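PDB 3VSN: occlusion-derived virus envelope protein E66 from Autographa californica nucleopolyhedrovirus, which acts as a chondroitin lyase essential for oral infectivity and may digest the chondroitin sulfate barrier of the host midgut's peritrophic matrix. Local coordinates for residues A[282-287]-A[311-316]; A[302-307]-A[373-378]. One frame throughout, in Å; residues are numbered along the deposited sequence.

Contact 1 (A[282-287]-A[311-316])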
ATOM      1  N   ALA A 282      -2.171   2.254 -10.002  1.00 14.32           N
ATOM      2  CA  ALA A 282      -2.471   1.563  -8.742  1.00 14.28           C
ATOM      3  C   ALA A 282      -1.348   1.715  -7.717  1.00 14.12           C
ATOM      4  O   ALA A 282      -1.607   1.887  -6.523  1.00 14.03           O
ATOM      5  CB  ALA A 282      -2.758   0.091  -8.993  1.00 14.25           C
ATOM      6  N   ILE A 283      -0.105   1.651  -8.190  1.00 13.85           N
ATOM      7  CA  ILE A 283       1.057   1.803  -7.317  1.00 13.79           C
ATOM      8  C   ILE A 283       1.236   3.271  -6.911  1.00 13.72           C
ATOM      9  O   ILE A 283       1.491   3.564  -5.740  1.00 13.47           O
ATOM     10  CB  ILE A 283       2.341   1.209  -7.952  1.00 13.82           C
ATOM     11  CG1 ILE A 283       2.159  -0.291  -8.278  1.00 13.81           C
ATOM     12  CG2 ILE A 283       3.561   1.440  -7.062  1.00 13.71           C
ATOM     13  CD1 ILE A 283       1.799  -1.190  -7.107  1.00 13.87           C
ATOM     14  N   GLU A 284       1.083   4.188  -7.872  1.00 13.56           N
ATOM     15  CA  GLU A 284       1.111   5.626  -7.574  1.00 13.69           C
ATOM     16  C   GLU A 284       0.080   5.988  -6.511  1.00 13.46           C
ATOM     17  O   GLU A 284       0.339   6.815  -5.633  1.00 13.25           O
ATOM     18  CB  GLU A 284       0.835   6.454  -8.830  1.00 14.09           C
ATOM     19  CG  GLU A 284       1.936   6.408  -9.872  1.00 14.55           C
ATOM     20  CD  GLU A 284       1.623   7.239 -11.103  1.00 15.11           C
ATOM     21  OE1 GLU A 284       0.467   7.697 -11.259  1.00 15.47           O
ATOM     22  OE2 GLU A 284       2.546   7.433 -11.918  1.00 15.51           O
ATOM     23  N   ASN A 285      -1.087   5.353  -6.595  1.00 13.22           N
ATOM     24  CA  ASN A 285      -2.202   5.658  -5.699  1.00 13.35           C
ATOM     25  C   ASN A 285      -1.963   5.342  -4.221  1.00 13.37           C
ATOM     26  O   ASN A 285      -2.664   5.881  -3.363  1.00 13.18           O
ATOM     27  CB  ASN A 285      -3.493   4.986  -6.182  1.00 13.24           C
ATOM     28  CG  ASN A 285      -4.176   5.758  -7.295  1.00 13.34           C
ATOM     29  OD1 ASN A 285      -3.820   6.901  -7.581  1.00 13.67           O
ATOM     30  ND2 ASN A 285      -5.168   5.135  -7.931  1.00 13.20           N
ATOM     31  N   VAL A 286      -0.987   4.482  -3.917  1.00 13.27           N
ATOM     32  CA  VAL A 286      -0.758   4.066  -2.519  1.00 13.45           C
ATOM     33  C   VAL A 286       0.702   4.090  -2.042  1.00 13.52           C
ATOM     34  O   VAL A 286       0.956   4.189  -0.842  1.00 13.50           O
ATOM     35  CB  VAL A 286      -1.371   2.670  -2.202  1.00 13.47           C
ATOM     36  CG1 VAL A 286      -2.860   2.625  -2.533  1.00 13.53           C
ATOM     37  CG2 VAL A 286      -0.617   1.549  -2.916  1.00 13.50           C
ATOM     38  N   GLY A 287       1.653   4.006  -2.969  1.00 13.57           N
ATOM     39  CA  GLY A 287       3.056   3.832  -2.598  1.00 13.60           C
ATOM     40  C   GLY A 287       3.877   5.104  -2.513  1.00 13.58           C
ATOM     41  O   GLY A 287       3.360   6.204  -2.707  1.00 13.43           O
ATOM     42  N   ASN A 311      10.537   0.407  -5.382  1.00 14.76           N
ATOM     43  CA  ASN A 311      11.307   0.068  -6.581  1.00 14.89           C
ATOM     44  C   ASN A 311      10.443  -0.332  -7.776  1.00 14.85           C
ATOM     45  O   ASN A 311      10.970  -0.658  -8.844  1.00 15.12           O
ATOM     46  CB  ASN A 311      12.309  -1.056  -6.264  1.00 15.01           C
ATOM     47  CG  ASN A 311      13.228  -0.711  -5.111  1.00 15.23           C
ATOM     48  OD1 ASN A 311      13.696   0.418  -4.998  1.00 15.62           O
ATOM     49  ND2 ASN A 311      13.493  -1.685  -4.245  1.00 15.22           N
ATOM     50  N   PHE A 312       9.124  -0.310  -7.603  1.00 14.73           N
ATOM     51  CA  PHE A 312       8.214  -0.757  -8.662  1.00 14.81           C
ATOM     52  C   PHE A 312       8.146   0.220  -9.832  1.00 15.10           C
ATOM     53  O   PHE A 312       8.112  -0.195 -10.997  1.00 14.85           O
ATOM     54  CB  PHE A 312       6.799  -0.993  -8.119  1.00 14.69           C
ATOM     55  CG  PHE A 312       6.645  -2.248  -7.294  1.00 14.48           C
ATOM     56  CD1 PHE A 312       7.710  -3.125  -7.078  1.00 14.52           C
ATOM     57  CD2 PHE A 312       5.404  -2.571  -6.762  1.00 14.52           C
ATOM     58  CE1 PHE A 312       7.537  -4.281  -6.324  1.00 14.27           C
ATOM     59  CE2 PHE A 312       5.223  -3.723  -6.014  1.00 14.56           C
ATOM     60  CZ  PHE A 312       6.293  -4.578  -5.789  1.00 14.43           C
ATOM     61  N   ILE A 313       8.102   1.510  -9.505  1.00 15.12           N
ATOM     62  CA  ILE A 313       7.930   2.582 -10.482  1.00 15.66           C
ATOM     63  C   ILE A 313       8.757   3.804 -10.080  1.00 15.66           C
ATOM     64  O   ILE A 313       9.288   3.864  -8.969  1.00 15.51           O
ATOM     65  CB  ILE A 313       6.446   3.006 -10.620  1.00 15.46           C
ATOM     66  CG1 ILE A 313       5.906   3.550  -9.289  1.00 15.50           C
ATOM     67  CG2 ILE A 313       5.591   1.848 -11.121  1.00 15.53           C
ATOM     68  CD1 ILE A 313       4.585   4.278  -9.417  1.00 15.40           C
ATOM     69  N   THR A 314       8.882   4.759 -11.000  1.00 15.41           N
ATOM     70  CA  THR A 314       9.353   6.097 -10.666  1.00 15.30           C
ATOM     71  C   THR A 314       8.119   6.911 -10.298  1.00 14.92           C
ATOM     72  O   THR A 314       7.204   7.065 -11.113  1.00 14.96           O
ATOM     73  CB  THR A 314      10.105   6.762 -11.836  1.00 15.60           C
ATOM     74  OG1 THR A 314      11.281   6.004 -12.137  1.00 16.02           O
ATOM     75  CG2 THR A 314      10.515   8.196 -11.477  1.00 15.53           C
ATOM     76  N   TYR A 315       8.096   7.417  -9.067  1.00 14.28           N
ATOM     77  CA  TYR A 315       6.923   8.099  -8.526  1.00 14.01           C
ATOM     78  C   TYR A 315       6.938   9.593  -8.851  1.00 13.87           C
ATOM     79  O   TYR A 315       7.952  10.256  -8.628  1.00 14.11           O
ATOM     80  CB  TYR A 315       6.884   7.943  -7.005  1.00 13.66           C
ATOM     81  CG  TYR A 315       6.571   6.556  -6.491  1.00 13.54           C
ATOM     82  CD1 TYR A 315       7.571   5.585  -6.373  1.00 13.36           C
ATOM     83  CD2 TYR A 315       5.279   6.225  -6.081  1.00 13.33           C
ATOM     84  CE1 TYR A 315       7.285   4.319  -5.880  1.00 13.12           C
ATOM     85  CE2 TYR A 315       4.983   4.962  -5.591  1.00 13.14           C
ATOM     86  CZ  TYR A 315       5.986   4.015  -5.491  1.00 13.19           C
ATOM     87  OH  TYR A 315       5.692   2.766  -4.992  1.00 12.98           O
ATOM     88  N   PRO A 316       5.810  10.130  -9.360  1.00 13.50           N
ATOM     89  CA  PRO A 316       5.708  11.574  -9.561  1.00 13.32           C
ATOM     90  C   PRO A 316       5.380  12.299  -8.255  1.00 13.26           C
ATOM     91  O   PRO A 316       4.844  11.691  -7.327  1.00 13.14           O
ATOM     92  CB  PRO A 316       4.541  11.705 -10.540  1.00 13.35           C
ATOM     93  CG  PRO A 316       3.669  10.534 -10.236  1.00 13.39           C
ATOM     94  CD  PRO A 316       4.594   9.423  -9.812  1.00 13.56           C
TER
HETATM   95  O   HOH W   1       5.025   6.298 -12.529  1.00 17.25           O
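Two aromatic rings of 311-316 receive segment 282-287 in different ways. The Phe312 ring meets it at an edge: Ile283 CD1 lies in the ring plane, 3.9 Å from Phe312 CD2, and the two side chains cross at about a right angle. The same phenylalanine also stacks on Tyr259. On the Tyr315 ring, one face carries Ile313 CG1 of its own segment, 3.7 Å above the plane and over the centre. Ile283 O sits at the edge, near the ring plane, while Gly287 C approaches obliquely to 3.3 Å from Tyr315 CE2. Gly287 CA lies 3.7 Å from Tyr315 OH, which leaves no room there for a side chain. The phenol OH is hydrogen-bonded to Ile309 O, which anchors the far end of the ring.

Helix 276-284 is the last before the chain enters the antiparallel sheet that starts with strand 318-322, consistent with a place for the contact near the junction between the alpha/alpha toroid and the beta-rich part of the lyase. Asn285 O and Val286 O bond to Thr329 and Tyr336 of that sheet, and Ile283 O takes both Val286 N and Gly287 N in the turn.

Among the aliphatic groups, Ile283 CG2, anti to the backbone N, lies 3.3 Å from Tyr315 OH and also touches Ile313 CD1. Ile313 CD1 in turn packs 3.4 Å from Glu284 CG. Farther out, the extended glutamate chain (chi2 180°) runs across the proline ring, with Glu284 OE2 3.5 Å from Pro316 CD. Its carboxylate is shared: OE1 forms a salt bridge with Arg281, whereas OE2 accepts from a water at 2.8 Å that also donates to Thr314 O.

Contact 2 (A[302-307]-A[373-378])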
ATOM      1  N   GLY A 302      -0.939  -5.049  10.229  1.00 16.81           N
ATOM      2  CA  GLY A 302      -0.819  -3.606  10.405  1.00 16.23           C
ATOM      3  C   GLY A 302       0.597  -3.176  10.103  1.00 15.92           C
ATOM      4  O   GLY A 302       1.493  -3.326  10.937  1.00 15.81           O
ATOM      5  N   THR A 303       0.796  -2.649   8.899  1.00 15.67           N
ATOM      6  CA  THR A 303       2.120  -2.258   8.435  1.00 15.42           C
ATOM      7  C   THR A 303       2.042  -1.034   7.525  1.00 15.23           C
ATOM      8  O   THR A 303       1.080  -0.875   6.767  1.00 15.09           O
ATOM      9  CB  THR A 303       2.836  -3.425   7.709  1.00 15.69           C
ATOM     10  OG1 THR A 303       4.108  -2.987   7.222  1.00 15.44           O
ATOM     11  CG2 THR A 303       2.001  -3.962   6.536  1.00 15.83           C
ATOM     12  N   LEU A 304       3.053  -0.172   7.615  1.00 14.67           N
ATOM     13  CA  LEU A 304       3.143   1.006   6.753  1.00 14.62           C
ATOM     14  C   LEU A 304       4.319   0.929   5.775  1.00 14.58           C
ATOM     15  O   LEU A 304       4.696   1.935   5.174  1.00 14.38           O
ATOM     16  CB  LEU A 304       3.223   2.300   7.584  1.00 14.28           C
ATOM     17  CG  LEU A 304       4.211   2.445   8.755  1.00 14.30           C
ATOM     18  CD1 LEU A 304       5.669   2.216   8.366  1.00 14.15           C
ATOM     19  CD2 LEU A 304       4.049   3.813   9.407  1.00 14.22           C
ATOM     20  N   TYR A 305       4.894  -0.260   5.615  1.00 14.96           N
ATOM     21  CA  TYR A 305       6.131  -0.395   4.852  1.00 15.21           C
ATOM     22  C   TYR A 305       6.185  -1.653   4.001  1.00 15.33           C
ATOM     23  O   TYR A 305       5.760  -2.723   4.429  1.00 15.45           O
ATOM     24  CB  TYR A 305       7.337  -0.341   5.799  1.00 15.54           C
ATOM     25  CG  TYR A 305       8.689  -0.494   5.127  1.00 15.78           C
ATOM     26  CD1 TYR A 305       9.252   0.553   4.395  1.00 15.78           C
ATOM     27  CD2 TYR A 305       9.411  -1.684   5.239  1.00 15.98           C
ATOM     28  CE1 TYR A 305      10.487   0.418   3.783  1.00 16.06           C
ATOM     29  CE2 TYR A 305      10.648  -1.828   4.631  1.00 16.12           C
ATOM     30  CZ  TYR A 305      11.182  -0.777   3.909  1.00 16.19           C
ATOM     31  OH  TYR A 305      12.411  -0.917   3.305  1.00 16.70           O
ATOM     32  N   SER A 306       6.709  -1.492   2.789  1.00 15.51           N
ATOM     33  CA  SER A 306       7.070  -2.599   1.914  1.00 15.50           C
ATOM     34  C   SER A 306       8.491  -2.343   1.433  1.00 15.62           C
ATOM     35  O   SER A 306       8.802  -1.242   0.970  1.00 15.51           O
ATOM     36  CB  SER A 306       6.123  -2.678   0.715  1.00 15.71           C
ATOM     37  OG  SER A 306       6.666  -3.510  -0.305  1.00 15.73           O
ATOM     38  N   ASN A 307       9.356  -3.348   1.540  1.00 15.83           N
ATOM     39  CA  ASN A 307      10.743  -3.167   1.118  1.00 16.14           C
ATOM     40  C   ASN A 307      10.961  -3.277  -0.400  1.00 15.74           C
ATOM     41  O   ASN A 307      12.097  -3.195  -0.868  1.00 15.44           O
ATOM     42  CB  ASN A 307      11.708  -4.070   1.915  1.00 17.09           C
ATOM     43  CG  ASN A 307      11.470  -5.553   1.687  1.00 17.97           C
ATOM     44  OD1 ASN A 307      10.752  -5.959   0.771  1.00 18.81           O
ATOM     45  ND2 ASN A 307      12.085  -6.378   2.528  1.00 18.73           N
ATOM     46  N   GLY A 373      12.236  11.170   7.458  1.00 16.93           N
ATOM     47  CA  GLY A 373      12.058  10.623   8.803  1.00 17.17           C
ATOM     48  C   GLY A 373      12.456   9.160   8.905  1.00 17.75           C
ATOM     49  O   GLY A 373      12.715   8.507   7.894  1.00 17.44           O
ATOM     50  N   ARG A 374      12.517   8.650  10.131  1.00 18.23           N
ATOM     51  CA  ARG A 374      12.745   7.225  10.360  1.00 18.92           C
ATOM     52  C   ARG A 374      11.484   6.457   9.989  1.00 17.85           C
ATOM     53  O   ARG A 374      10.376   6.886  10.320  1.00 17.34           O
ATOM     54  CB  ARG A 374      13.096   6.951  11.827  1.00 21.13           C
ATOM     55  CG  ARG A 374      14.520   7.301  12.236  1.00 23.83           C
ATOM     56  CD  ARG A 374      14.893   6.602  13.543  1.00 25.97           C
ATOM     57  NE  ARG A 374      15.973   7.245  14.308  1.00 28.19           N
ATOM     58  CZ  ARG A 374      16.099   8.555  14.537  1.00 28.95           C
ATOM     59  NH1 ARG A 374      15.208   9.423  14.074  1.00 30.20           N
ATOM     60  NH2 ARG A 374      17.124   9.004  15.249  1.00 30.10           N
ATOM     61  N   ILE A 375      11.642   5.338   9.290  1.00 16.94           N
ATOM     62  CA  ILE A 375      10.500   4.469   9.028  1.00 16.58           C
ATOM     63  C   ILE A 375      10.303   3.565  10.245  1.00 16.35           C
ATOM     64  O   ILE A 375      10.970   2.540  10.396  1.00 16.31           O
ATOM     65  CB  ILE A 375      10.643   3.653   7.718  1.00 16.57           C
ATOM     66  CG1 ILE A 375      10.826   4.598   6.521  1.00 16.45           C
ATOM     67  CG2 ILE A 375       9.421   2.761   7.514  1.00 16.24           C
ATOM     68  CD1 ILE A 375      11.169   3.913   5.211  1.00 16.93           C
ATOM     69  N   ILE A 376       9.401   3.981  11.125  1.00 15.86           N
ATOM     70  CA  ILE A 376       9.068   3.214  12.317  1.00 15.71           C
ATOM     71  C   ILE A 376       7.795   2.444  12.009  1.00 15.60           C
ATOM     72  O   ILE A 376       6.737   3.050  11.845  1.00 15.41           O
ATOM     73  CB  ILE A 376       8.838   4.130  13.540  1.00 15.64           C
ATOM     74  CG1 ILE A 376      10.047   5.051  13.752  1.00 15.63           C
ATOM     75  CG2 ILE A 376       8.525   3.302  14.787  1.00 15.49           C
ATOM     76  CD1 ILE A 376       9.806   6.186  14.728  1.00 15.60           C
ATOM     77  N   ASN A 377       7.900   1.121  11.903  1.00 15.46           N
ATOM     78  CA  ASN A 377       6.726   0.300  11.616  1.00 15.72           C
ATOM     79  C   ASN A 377       6.029  -0.106  12.909  1.00 15.90           C
ATOM     80  O   ASN A 377       6.624  -0.040  13.984  1.00 15.84           O
ATOM     81  CB  ASN A 377       7.094  -0.933  10.782  1.00 15.64           C
ATOM     82  CG  ASN A 377       5.983  -1.351   9.827  1.00 15.60           C
ATOM     83  OD1 ASN A 377       4.869  -0.824   9.870  1.00 15.38           O
ATOM     84  ND2 ASN A 377       6.288  -2.307   8.955  1.00 15.55           N
ATOM     85  N   TYR A 378       4.768  -0.511  12.799  1.00 15.87           N
ATOM     86  CA  TYR A 378       3.972  -0.889  13.967  1.00 16.25           C
ATOM     87  C   TYR A 378       4.366  -2.259  14.510  1.00 16.74           C
ATOM     88  O   TYR A 378       4.909  -3.096  13.786  1.00 17.22           O
ATOM     89  CB  TYR A 378       2.476  -0.876  13.627  1.00 15.83           C
ATOM     90  CG  TYR A 378       2.012   0.419  12.998  1.00 15.82           C
ATOM     91  CD1 TYR A 378       1.749   1.544  13.786  1.00 15.70           C
ATOM     92  CD2 TYR A 378       1.845   0.525  11.617  1.00 15.65           C
ATOM     93  CE1 TYR A 378       1.330   2.736  13.214  1.00 15.77           C
ATOM     94  CE2 TYR A 378       1.426   1.714  11.035  1.00 15.66           C
ATOM     95  CZ  TYR A 378       1.176   2.814  11.839  1.00 15.68           C
ATOM     96  OH  TYR A 378       0.765   3.990  11.267  1.00 15.76           O
TER
HETATM   97  O   HOH W   2       4.277  -3.881  11.220  1.00 21.41           O
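The carboxamide of Asn377 bridges the Thr303 hydroxyl and the backbone N of Leu304, supplying both hydrogen bonds between the segments. Asn377 ND2 donates to Thr303 OG1 at 2.9 Å with an N-H...O angle of 169°, the hydroxyl oxygen lying in the amide plane. Asn377 OD1 accepts from Leu304 N at 3.0 Å, an equally straight bond (167°) whose donor is tilted from the carbonyl plane. From the opposite face of that plane, Tyr378 N reaches Asn377 OD1 at 2.9 Å in a bent bond, local to the segment and off the lone pairs.

Beside this polar patch, the Leu304 side chain slides past the amide in the opposite direction and crosses the Tyr378 side chain at about a right angle; Leu304 CG, oblique to the ring, is 3.7 Å from Tyr378 CE2. CG is wedged between the backbone N and the carbonyl carbon (chi1 49°), a rotamer that brings both methyls to Ile376 O. Further along, Ile375 CG2 touches Leu304 CD1 and approaches Tyr305 CD1 obliquely at 3.8 Å.

A second shell holds these groups. Thr303 OG1 also accepts from Tyr305 N at 3.3 Å, closing an ST turn, and a water donates to both Gly302 O and Tyr378 O. Leu304 is backbone-bonded to Val293, Tyr378 OH is bonded to Glu386, and Leu304 and Tyr378 both rest on Trp369 of strand 367-370. Where the two loops touch, 302-305 and 375-378 run nearly antiparallel.

With ND2 giving to a hydroxyl and OD1 taking the straight bond from Leu304 N, the Asn377 amide has its rotation fixed and its O and N ends told apart.

Overall arrangement
The centres of the two contacts lie 16 Å apart, and their segments alternate along the chain: 282-287, 302-307, 311-316, 373-378. Contact 1 thus ties the chain that follows helix 276-284 back onto 282-287, while contact 2 fixes an earlier part of that same loop to the loop after strand 367-370. Ile309, between 302-307 and 311-316, is held by Ser306 OG at its N as well as by the tyrosine of contact 1. Both contacts lie near catalytic residues without touching them: Ile283 is about 10 Å, side chain to side chain, from the proton donor Tyr254, and Gly302 lies about 7 Å from the side chain of Arg300, the transition-state stabiliser two residues earlier in the chain.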